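Local coordinates for protein sulfate transporter/antisigma-factor antagonist STAS (Planctomyces limnophilus, PDB 3T6O) that probably acts as an anti-sigma factor antagonist, a STAS-domain protein of the kind that regulates transcription by engaging anti-sigma factors, at residues E56-F61 with P91-V96; L27-V32 with G62-E67; R49-D54 with K74-D79. All coordinates share one frame; numbering follows the deposited sequence. Where two conformers were deposited one is given.

Contact 1 (E56-F61 with P91-V96)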
loop_
_atom_site.group_PDB
_atom_site.type_symbol
_atom_site.label_atom_id
_atom_site.label_comp_id
_atom_site.label_asym_id
_atom_site.label_seq_id
_atom_site.Cartn_x
_atom_site.Cartn_y
_atom_site.Cartn_z
ATOM N N GLU A 56 4.670 8.123 24.827
ATOM C CA GLU A 56 5.515 7.936 26.000
ATOM C C GLU A 56 5.543 6.451 26.362
ATOM O O GLU A 56 4.511 5.799 26.418
ATOM C CB GLU A 56 4.986 8.746 27.209
ATOM C CG GLU A 56 5.950 8.713 28.448
ATOM C CD GLU A 56 5.507 9.687 29.550
ATOM O OE1 GLU A 56 4.296 9.968 29.684
ATOM O OE2 GLU A 56 6.370 10.167 30.307
ATOM N N GLY A 57 6.721 5.919 26.607
ATOM C CA GLY A 57 6.869 4.509 26.971
ATOM C C GLY A 57 7.116 3.602 25.764
ATOM O O GLY A 57 7.615 2.483 25.925
ATOM N N VAL A 58 6.737 4.059 24.562
ATOM C CA VAL A 58 6.948 3.291 23.357
ATOM C C VAL A 58 8.423 3.401 22.972
ATOM O O VAL A 58 8.938 4.490 22.796
ATOM C CB VAL A 58 6.088 3.782 22.197
ATOM C CG1 VAL A 58 6.421 2.960 20.901
ATOM C CG2 VAL A 58 4.536 3.624 22.502
ATOM N N GLU A 59 9.113 2.278 22.833
ATOM C CA GLU A 59 10.546 2.312 22.519
ATOM C C GLU A 59 10.893 1.962 21.066
ATOM O O GLU A 59 12.000 2.302 20.579
ATOM C CB GLU A 59 11.301 1.410 23.490
ATOM C CG GLU A 59 11.100 1.830 25.006
ATOM C CD GLU A 59 11.707 3.229 25.428
ATOM O OE1 GLU A 59 12.797 3.633 24.916
ATOM O OE2 GLU A 59 11.100 3.904 26.330
ATOM N N PHE A 60 9.983 1.267 20.379
ATOM C CA PHE A 60 10.224 0.883 19.003
ATOM C C PHE A 60 8.965 0.819 18.175
ATOM O O PHE A 60 7.916 0.302 18.637
ATOM C CB PHE A 60 10.877 -0.480 18.924
ATOM C CG PHE A 60 11.045 -0.954 17.520
ATOM C CD1 PHE A 60 10.022 -1.606 16.872
ATOM C CD2 PHE A 60 12.199 -0.656 16.809
ATOM C CE1 PHE A 60 10.156 -2.000 15.543
ATOM C CE2 PHE A 60 12.352 -1.056 15.518
ATOM C CZ PHE A 60 11.344 -1.746 14.875
ATOM N N PHE A 61 9.077 1.328 16.948
ATOM C CA PHE A 61 8.124 1.013 15.878
ATOM C C PHE A 61 8.763 1.174 14.506
ATOM O O PHE A 61 9.895 1.660 14.391
ATOM C CB PHE A 61 6.855 1.862 16.012
ATOM C CG PHE A 61 7.081 3.334 15.961
ATOM C CD1 PHE A 61 7.274 3.977 14.752
ATOM C CD2 PHE A 61 7.038 4.085 17.102
ATOM C CE1 PHE A 61 7.448 5.332 14.693
ATOM C CE2 PHE A 61 7.187 5.445 17.059
ATOM C CZ PHE A 61 7.404 6.079 15.858
ATOM N N PRO A 91 13.939 9.376 21.542
ATOM C CA PRO A 91 14.927 9.720 20.528
ATOM C C PRO A 91 15.105 8.674 19.427
ATOM O O PRO A 91 15.318 9.048 18.274
ATOM C CB PRO A 91 16.234 9.916 21.339
ATOM C CG PRO A 91 15.798 10.309 22.682
ATOM C CD PRO A 91 14.341 9.851 22.879
ATOM N N TYR A 92 15.042 7.390 19.777
ATOM C CA TYR A 92 15.119 6.392 18.766
ATOM C C TYR A 92 13.920 6.465 17.802
ATOM O O TYR A 92 14.103 6.365 16.591
ATOM C CB TYR A 92 15.195 5.007 19.368
ATOM C CG TYR A 92 15.196 3.996 18.280
ATOM C CD1 TYR A 92 16.330 3.794 17.504
ATOM C CD2 TYR A 92 14.067 3.284 17.982
ATOM C CE1 TYR A 92 16.331 2.871 16.472
ATOM C CE2 TYR A 92 14.064 2.357 16.970
ATOM C CZ TYR A 92 15.197 2.154 16.214
ATOM O OH TYR A 92 15.174 1.235 15.185
ATOM N N CYS A 93 12.704 6.643 18.327
ATOM C CA CYS A 93 11.554 6.648 17.499
ATOM C C CYS A 93 11.591 7.852 16.553
ATOM O O CYS A 93 11.106 7.764 15.405
ATOM C CB CYS A 93 10.257 6.562 18.336
ATOM S SG CYS A 93 10.060 4.922 19.189
ATOM N N VAL A 94 12.213 8.942 16.995
ATOM C CA VAL A 94 12.429 10.095 16.134
ATOM C C VAL A 94 13.361 9.709 14.962
ATOM O O VAL A 94 13.136 10.139 13.820
ATOM C CB VAL A 94 13.024 11.293 16.885
ATOM C CG1 VAL A 94 13.324 12.432 15.902
ATOM C CG2 VAL A 94 12.077 11.793 17.970
ATOM N N GLU A 95 14.356 8.865 15.223
ATOM C CA GLU A 95 15.294 8.420 14.159
ATOM C C GLU A 95 14.557 7.597 13.111
ATOM O O GLU A 95 14.860 7.677 11.905
ATOM C CB GLU A 95 16.441 7.583 14.736
ATOM C CG GLU A 95 17.769 8.361 14.981
ATOM C CD GLU A 95 18.893 8.037 13.961
ATOM O OE1 GLU A 95 18.929 8.627 12.852
ATOM O OE2 GLU A 95 19.783 7.210 14.273
ATOM N N VAL A 96 13.562 6.835 13.570
ATOM C CA VAL A 96 12.775 6.033 12.674
ATOM C C VAL A 96 11.815 6.949 11.915
ATOM O O VAL A 96 11.682 6.837 10.716
ATOM C CB VAL A 96 12.034 4.951 13.400
ATOM C CG1 VAL A 96 11.090 4.209 12.429
ATOM C CG2 VAL A 96 12.992 3.990 14.081
#
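A chi1 of -68° sets SG of Cys93 anti to its own carbonyl carbon and directs it from helix 91-97 at the backbone of 56-61, while Phe61, its CG tucked between the backbone N and C (chi1 59°), brings its ring against the same cysteine. CE2 of Phe61 lies 3.5 Å from CB of Cys93, and SG stands 4.3 Å from the ring centroid, an oblique sulfur-aromatic contact. The sulfur also rests 3.5 Å from the carbonyl O of Glu59; a small polarisable side chain suits a place where the helix and the peptide backbone come this close. One helical turn on, CG1 of Val96 comes within 3.4 Å of Phe61 O. Tyr92 and Phe60 both have CG anti to the backbone N and run alongside each other with their rings extending in the same direction, CE2 of Tyr92 3.5 Å from CD2 of Phe60. Beyond them stands the second subunit, whose own Tyr92 meets the Phe60 ring edge-to-face, so this aromatic pair belongs to the subunit interface as well. With no polar bond between the two segments, cohesion here probably comes from dispersion and close apolar fit.

Contact 2 (L27-V32 with G62-E67)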
loop_
_atom_site.group_PDB
_atom_site.type_symbol
_atom_site.label_atom_id
_atom_site.label_comp_id
_atom_site.label_asym_id
_atom_site.label_seq_id
_atom_site.Cartn_x
_atom_site.Cartn_y
_atom_site.Cartn_z
ATOM N N LEU A 27 6.181 -1.849 19.057
ATOM C CA LEU A 27 5.039 -1.992 18.170
ATOM C C LEU A 27 5.439 -2.650 16.821
ATOM O O LEU A 27 5.925 -1.993 15.907
ATOM C CB LEU A 27 4.385 -0.625 17.932
ATOM C CG LEU A 27 3.809 0.068 19.183
ATOM C CD1 LEU A 27 3.508 1.545 18.960
ATOM C CD2 LEU A 27 2.541 -0.678 19.664
ATOM N N ARG A 28 5.230 -3.957 16.730
ATOM C CA ARG A 28 5.388 -4.677 15.486
ATOM C C ARG A 28 4.016 -4.945 14.863
ATOM O O ARG A 28 2.973 -4.453 15.342
ATOM C CB ARG A 28 6.092 -6.008 15.740
ATOM C CG ARG A 28 7.346 -5.908 16.593
ATOM C CD ARG A 28 8.565 -6.187 15.752
ATOM N NE ARG A 28 9.410 -7.220 16.329
ATOM C CZ ARG A 28 9.660 -8.380 15.735
ATOM N NH1 ARG A 28 10.461 -9.255 16.324
ATOM N NH2 ARG A 28 9.112 -8.666 14.558
ATOM N N GLU A 29 4.024 -5.749 13.806
ATOM C CA GLU A 29 2.815 -6.091 13.090
ATOM C C GLU A 29 1.729 -6.685 13.987
ATOM O O GLU A 29 0.592 -6.336 13.837
ATOM C CB GLU A 29 3.180 -7.057 11.962
ATOM C CG GLU A 29 2.199 -7.096 10.856
ATOM C CD GLU A 29 2.606 -8.104 9.775
ATOM O OE1 GLU A 29 3.828 -8.361 9.581
ATOM O OE2 GLU A 29 1.690 -8.641 9.142
ATOM N N THR A 30 2.104 -7.536 14.935
ATOM C CA THR A 30 1.166 -8.160 15.843
ATOM C C THR A 30 0.467 -7.177 16.747
ATOM O O THR A 30 -0.741 -7.286 16.943
ATOM C CB THR A 30 1.875 -9.202 16.752
ATOM O OG1 THR A 30 2.443 -10.214 15.930
ATOM C CG2 THR A 30 0.884 -9.870 17.707
ATOM N N GLU A 31 1.227 -6.255 17.333
ATOM C CA GLU A 31 0.657 -5.222 18.187
ATOM C C GLU A 31 -0.208 -4.255 17.386
ATOM O O GLU A 31 -1.275 -3.796 17.864
ATOM C CB GLU A 31 1.751 -4.439 18.921
ATOM C CG GLU A 31 2.520 -5.268 19.981
ATOM C CD GLU A 31 3.565 -6.169 19.375
ATOM O OE1 GLU A 31 3.947 -5.969 18.193
ATOM O OE2 GLU A 31 4.000 -7.120 20.059
ATOM N N VAL A 32 0.210 -3.965 16.153
ATOM C CA VAL A 32 -0.537 -3.023 15.340
ATOM C C VAL A 32 -1.915 -3.624 15.030
ATOM O O VAL A 32 -2.908 -2.914 15.112
ATOM C CB VAL A 32 0.234 -2.599 14.070
ATOM C CG1 VAL A 32 -0.676 -1.855 13.117
ATOM C CG2 VAL A 32 1.446 -1.744 14.444
ATOM N N GLY A 62 8.058 0.685 13.482
ATOM C CA GLY A 62 8.505 0.740 12.099
ATOM C C GLY A 62 7.347 0.930 11.144
ATOM O O GLY A 62 6.422 1.675 11.434
ATOM N N SER A 63 7.397 0.251 10.001
ATOM C CA SER A 63 6.464 0.527 8.933
ATOM C C SER A 63 5.029 0.198 9.291
ATOM O O SER A 63 4.134 0.930 8.881
ATOM C CB SER A 63 6.847 -0.205 7.652
ATOM O OG SER A 63 7.002 -1.588 7.932
ATOM N N SER A 64 4.804 -0.886 10.026
ATOM C CA SER A 64 3.422 -1.320 10.297
ATOM C C SER A 64 2.690 -0.264 11.111
ATOM O O SER A 64 1.553 0.065 10.829
ATOM C CB SER A 64 3.378 -2.582 11.154
ATOM O OG SER A 64 4.010 -3.617 10.515
ATOM N N PHE A 65 3.366 0.271 12.119
ATOM C CA PHE A 65 2.755 1.269 12.957
ATOM C C PHE A 65 2.627 2.600 12.245
ATOM O O PHE A 65 1.607 3.268 12.376
ATOM C CB PHE A 65 3.527 1.422 14.238
ATOM C CG PHE A 65 2.919 2.421 15.199
ATOM C CD1 PHE A 65 1.655 2.217 15.737
ATOM C CD2 PHE A 65 3.598 3.565 15.540
ATOM C CE1 PHE A 65 1.119 3.152 16.654
ATOM C CE2 PHE A 65 3.079 4.492 16.440
ATOM C CZ PHE A 65 1.828 4.270 17.006
ATOM N N ILE A 66 3.620 2.992 11.462
ATOM C CA ILE A 66 3.515 4.240 10.727
ATOM C C ILE A 66 2.349 4.159 9.755
ATOM O O ILE A 66 1.627 5.132 9.581
ATOM C CB ILE A 66 4.811 4.612 9.978
ATOM C CG1 ILE A 66 5.918 4.943 10.990
ATOM C CG2 ILE A 66 4.585 5.851 9.099
ATOM C CD1 ILE A 66 7.225 5.391 10.307
ATOM N N GLU A 67 2.191 3.004 9.121
ATOM C CA GLU A 67 1.075 2.748 8.233
ATOM C C GLU A 67 -0.282 2.914 8.950
ATOM O O GLU A 67 -1.188 3.554 8.415
ATOM C CB GLU A 67 1.143 1.337 7.656
ATOM C CG GLU A 67 2.084 1.195 6.527
ATOM C CD GLU A 67 2.243 -0.275 6.063
ATOM O OE1 GLU A 67 1.456 -1.170 6.539
ATOM O OE2 GLU A 67 3.155 -0.487 5.234
HETATM O O HOH W 1 5.789 -1.067 13.424
#
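Leu27 reaches across with its CD1 methyl: CG sits anti to the carbonyl carbon (chi1 -62°) and a near-extended chi2 carries CD1 to a point 3.6 Å from the centroid of the Phe65 ring, almost on the ring normal. This is a CH-pi contact over one face, and a branched aliphatic end is well shaped for it. In Phe65, chi1 of -178° places the ring against Leu27 and chi2 of 63° turns its face to the methyl. CG2 of Val32, beside its own backbone N, packs 3.6 Å from Phe65 CA and lies near the ring's edge; the other methyl, CG1, lies against Ser64 O. Small Ser64 lets the two helices approach, with CB 3.9 Å from Val32 CG2 and OG alongside the CA and CB of Glu29. That hydroxyl finds its polar partner elsewhere, in Glu95 of the second subunit. A water joins the backbones, donating to Leu27 O at 2.7 Å and accepting from Gly62 N and Phe65 N, so it serves the first turn of helix 63-76, for which Gly62 is the N-cap. Arg28 is the N-cap of the other helix, and Arg28 N donates to Glu31 OE1 at 2.8 Å. The contact thus brings together the starts of helices 29-41 and 63-76, just beyond the short parallel strands 26-27 and 60-61, with Phe61 meeting the Phe65 ring.

Contact 3 (R49-D54 with K74-D79)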
loop_
_atom_site.group_PDB
_atom_site.type_symbol
_atom_site.label_atom_id
_atom_site.label_comp_id
_atom_site.label_asym_id
_atom_site.label_seq_id
_atom_site.Cartn_x
_atom_site.Cartn_y
_atom_site.Cartn_z
ATOM N N ARG A 49 -11.529 17.788 14.012
ATOM C CA ARG A 49 -11.026 16.717 14.845
ATOM C C ARG A 49 -9.565 16.954 15.118
ATOM O O ARG A 49 -8.781 17.217 14.192
ATOM C CB ARG A 49 -11.160 15.375 14.136
ATOM C CG ARG A 49 -12.560 14.829 14.127
ATOM C CD ARG A 49 -12.729 13.623 13.174
ATOM N NE ARG A 49 -12.908 14.089 11.826
ATOM C CZ ARG A 49 -13.133 13.309 10.777
ATOM N NH1 ARG A 49 -13.199 11.988 10.908
ATOM N NH2 ARG A 49 -13.296 13.877 9.598
ATOM N N LYS A 50 -9.195 16.777 16.376
ATOM C CA LYS A 50 -7.848 16.954 16.824
ATOM C C LYS A 50 -7.449 15.668 17.557
ATOM O O LYS A 50 -8.177 15.208 18.465
ATOM C CB LYS A 50 -7.798 18.178 17.750
ATOM C CG LYS A 50 -7.942 19.500 17.006
ATOM C CD LYS A 50 -8.019 20.681 17.925
ATOM C CE LYS A 50 -8.042 21.966 17.115
ATOM N NZ LYS A 50 -7.984 23.205 17.939
ATOM N N VAL A 51 -6.315 15.098 17.153
ATOM C CA VAL A 51 -5.840 13.820 17.627
ATOM C C VAL A 51 -4.352 13.953 18.013
ATOM O O VAL A 51 -3.566 14.533 17.275
ATOM C CB VAL A 51 -6.060 12.696 16.524
ATOM C CG1 VAL A 51 -5.270 11.435 16.890
ATOM C CG2 VAL A 51 -7.531 12.377 16.380
ATOM N N LEU A 52 -3.972 13.360 19.145
ATOM C CA LEU A 52 -2.634 13.398 19.638
ATOM C C LEU A 52 -2.225 11.994 19.914
ATOM O O LEU A 52 -2.908 11.310 20.668
ATOM C CB LEU A 52 -2.599 14.195 20.958
ATOM C CG LEU A 52 -1.236 14.289 21.669
ATOM C CD1 LEU A 52 -0.170 14.970 20.724
ATOM C CD2 LEU A 52 -1.388 15.054 23.017
ATOM N N ILE A 53 -1.101 11.553 19.357
ATOM C CA ILE A 53 -0.603 10.210 19.615
ATOM C C ILE A 53 0.497 10.393 20.643
ATOM O O ILE A 53 1.588 10.920 20.343
ATOM C CB ILE A 53 -0.008 9.567 18.354
ATOM C CG1 ILE A 53 -0.956 9.767 17.166
ATOM C CG2 ILE A 53 0.339 8.087 18.575
ATOM C CD1 ILE A 53 -2.298 9.106 17.321
ATOM N N ASP A 54 0.220 9.973 21.859
ATOM C CA ASP A 54 1.174 10.132 22.928
ATOM C C ASP A 54 2.014 8.862 23.055
ATOM O O ASP A 54 1.555 7.841 23.617
ATOM C CB ASP A 54 0.455 10.468 24.220
ATOM C CG ASP A 54 1.410 10.617 25.433
ATOM O OD1 ASP A 54 2.643 10.446 25.313
ATOM O OD2 ASP A 54 0.893 10.939 26.508
ATOM N N LYS A 74 -5.528 9.971 7.565
ATOM C CA LYS A 74 -6.363 10.144 6.362
ATOM C C LYS A 74 -7.851 10.323 6.709
ATOM O O LYS A 74 -8.614 10.972 5.971
ATOM C CB LYS A 74 -6.205 8.942 5.398
ATOM C CG LYS A 74 -4.867 8.888 4.689
ATOM C CD LYS A 74 -4.781 7.749 3.682
ATOM C CE LYS A 74 -3.344 7.625 3.168
ATOM N NZ LYS A 74 -3.044 6.501 2.230
ATOM N N ARG A 75 -8.262 9.722 7.810
ATOM C CA ARG A 75 -9.627 9.859 8.265
ATOM C C ARG A 75 -9.910 11.256 8.788
ATOM O O ARG A 75 -11.029 11.738 8.658
ATOM C CB ARG A 75 -9.981 8.802 9.331
ATOM C CG ARG A 75 -10.381 7.480 8.691
ATOM C CD ARG A 75 -10.130 6.330 9.602
ATOM N NE ARG A 75 -10.624 5.071 9.061
ATOM C CZ ARG A 75 -9.976 4.343 8.153
ATOM N NH1 ARG A 75 -8.809 4.741 7.681
ATOM N NH2 ARG A 75 -10.481 3.207 7.753
ATOM N N ILE A 76 -8.931 11.908 9.384
ATOM C CA ILE A 76 -9.209 13.237 9.909
ATOM C C ILE A 76 -8.676 14.409 9.058
ATOM O O ILE A 76 -9.117 15.532 9.245
ATOM C CB ILE A 76 -8.768 13.350 11.356
ATOM C CG1 ILE A 76 -7.317 13.638 11.470
ATOM C CG2 ILE A 76 -9.123 12.055 12.237
ATOM C CD1 ILE A 76 -6.997 13.929 12.875
ATOM N N LYS A 77 -7.790 14.140 8.098
ATOM C CA LYS A 77 -7.071 15.214 7.403
ATOM C C LYS A 77 -7.929 16.139 6.549
ATOM O O LYS A 77 -7.492 17.253 6.276
ATOM C CB LYS A 77 -5.938 14.671 6.535
ATOM C CG LYS A 77 -6.373 14.077 5.217
ATOM C CD LYS A 77 -5.184 13.589 4.395
ATOM C CE LYS A 77 -5.513 13.555 2.895
ATOM N NZ LYS A 77 -5.062 14.844 2.243
ATOM N N GLU A 78 -9.127 15.757 6.122
ATOM C CA GLU A 78 -9.865 16.749 5.334
ATOM C C GLU A 78 -10.564 17.866 6.145
ATOM O O GLU A 78 -11.100 18.807 5.558
ATOM C CB GLU A 78 -10.795 16.101 4.304
ATOM C CG GLU A 78 -10.053 15.336 3.162
ATOM C CD GLU A 78 -8.972 16.170 2.448
ATOM O OE1 GLU A 78 -9.308 17.244 1.874
ATOM O OE2 GLU A 78 -7.792 15.729 2.446
ATOM N N ASP A 79 -10.546 17.789 7.480
ATOM C CA ASP A 79 -11.066 18.888 8.275
ATOM C C ASP A 79 -10.133 20.099 8.146
ATOM O O ASP A 79 -8.929 19.978 8.348
ATOM C CB ASP A 79 -11.149 18.491 9.752
ATOM C CG ASP A 79 -12.038 17.302 9.987
ATOM O OD1 ASP A 79 -12.661 16.783 9.029
ATOM O OD2 ASP A 79 -12.097 16.876 11.145
#
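Charge pairing dominates, and it is made side-on. NE of Arg49 donates to Asp79 OD2 at 3.0 Å and NH2 donates to OD1 at the same distance, each oxygen accepting through its syn lone pair. Both acceptors lie close to the guanidinium plane, although the guanidinium and carboxylate planes are turned 34° apart. A bend at chi3 (-82°) in the arginine folds the guanidinium back over the end of the helix to reach the acid. Arginine suits this place because two of its nitrogens can bind both oxygens at once. Nearby, Arg75 forms a salt bridge with Glu95 of the fourth subunit.

Further hydrogen bonding reinforces the pair. Arg49 N donates to the anti lone pair of Asp79 OD2 at 3.1 Å, so one buried carboxylate oxygen is gripped by two donors from a single residue, while Arg49 NH1 is hydrogen-bonded to Met43 O. Asp79 is itself positioned by a type I beta turn from Ile76, closed by a bond from Asp79 N to Ile76 O. This turn belongs to the link that carries the chain from helix 63-76 towards strand 83-87, which lies parallel to strand 50-54 in the central sheet of the STAS fold; the ion pair therefore ties the exit of the helix to the start of the central strand. An alanine in place of Arg49 would probably leave the buried carboxylate of Asp79 with less compensation, the backbone N-H alone remaining of the three bonds.

Apolar contacts fill the rest. Ile76 CA lies over one face of the guanidinium, and its CG2 touches Arg49 CD at 4.0 Å. A chi1 of 82° places CG1 of Ile76 on the more hindered side and brings CD1 to within 3.9 Å of Val51 CG2, two beta-branched chains meeting between strand 50-54 and the end of helix 63-76.

How the contacts relate
Along the chain the segments interleave: 27-32, 49-54, 56-61, 62-67, 74-79 and 91-96, all within one STAS domain. Contacts 1 and 2, about 12 Å apart between centres, touch: 56-61 runs straight into 62-67, and Phe60 O probably accepts a hydrogen bond from Leu27 N where strands 26-27 and 60-61 pair. Contact 3 lies about 20 Å from contact 1 and about 18 Å from contact 2, centre to centre, across the chain's centre from contact 1. Helix 63-76 begins at contact 2 and finishes at contact 3, forming with strands 50-54 and 83-87 a beta-alpha-beta crossover. All three border subunit interfaces: 1 and 2 meet the second subunit, 2 and 3 the third, and 3 also the fourth.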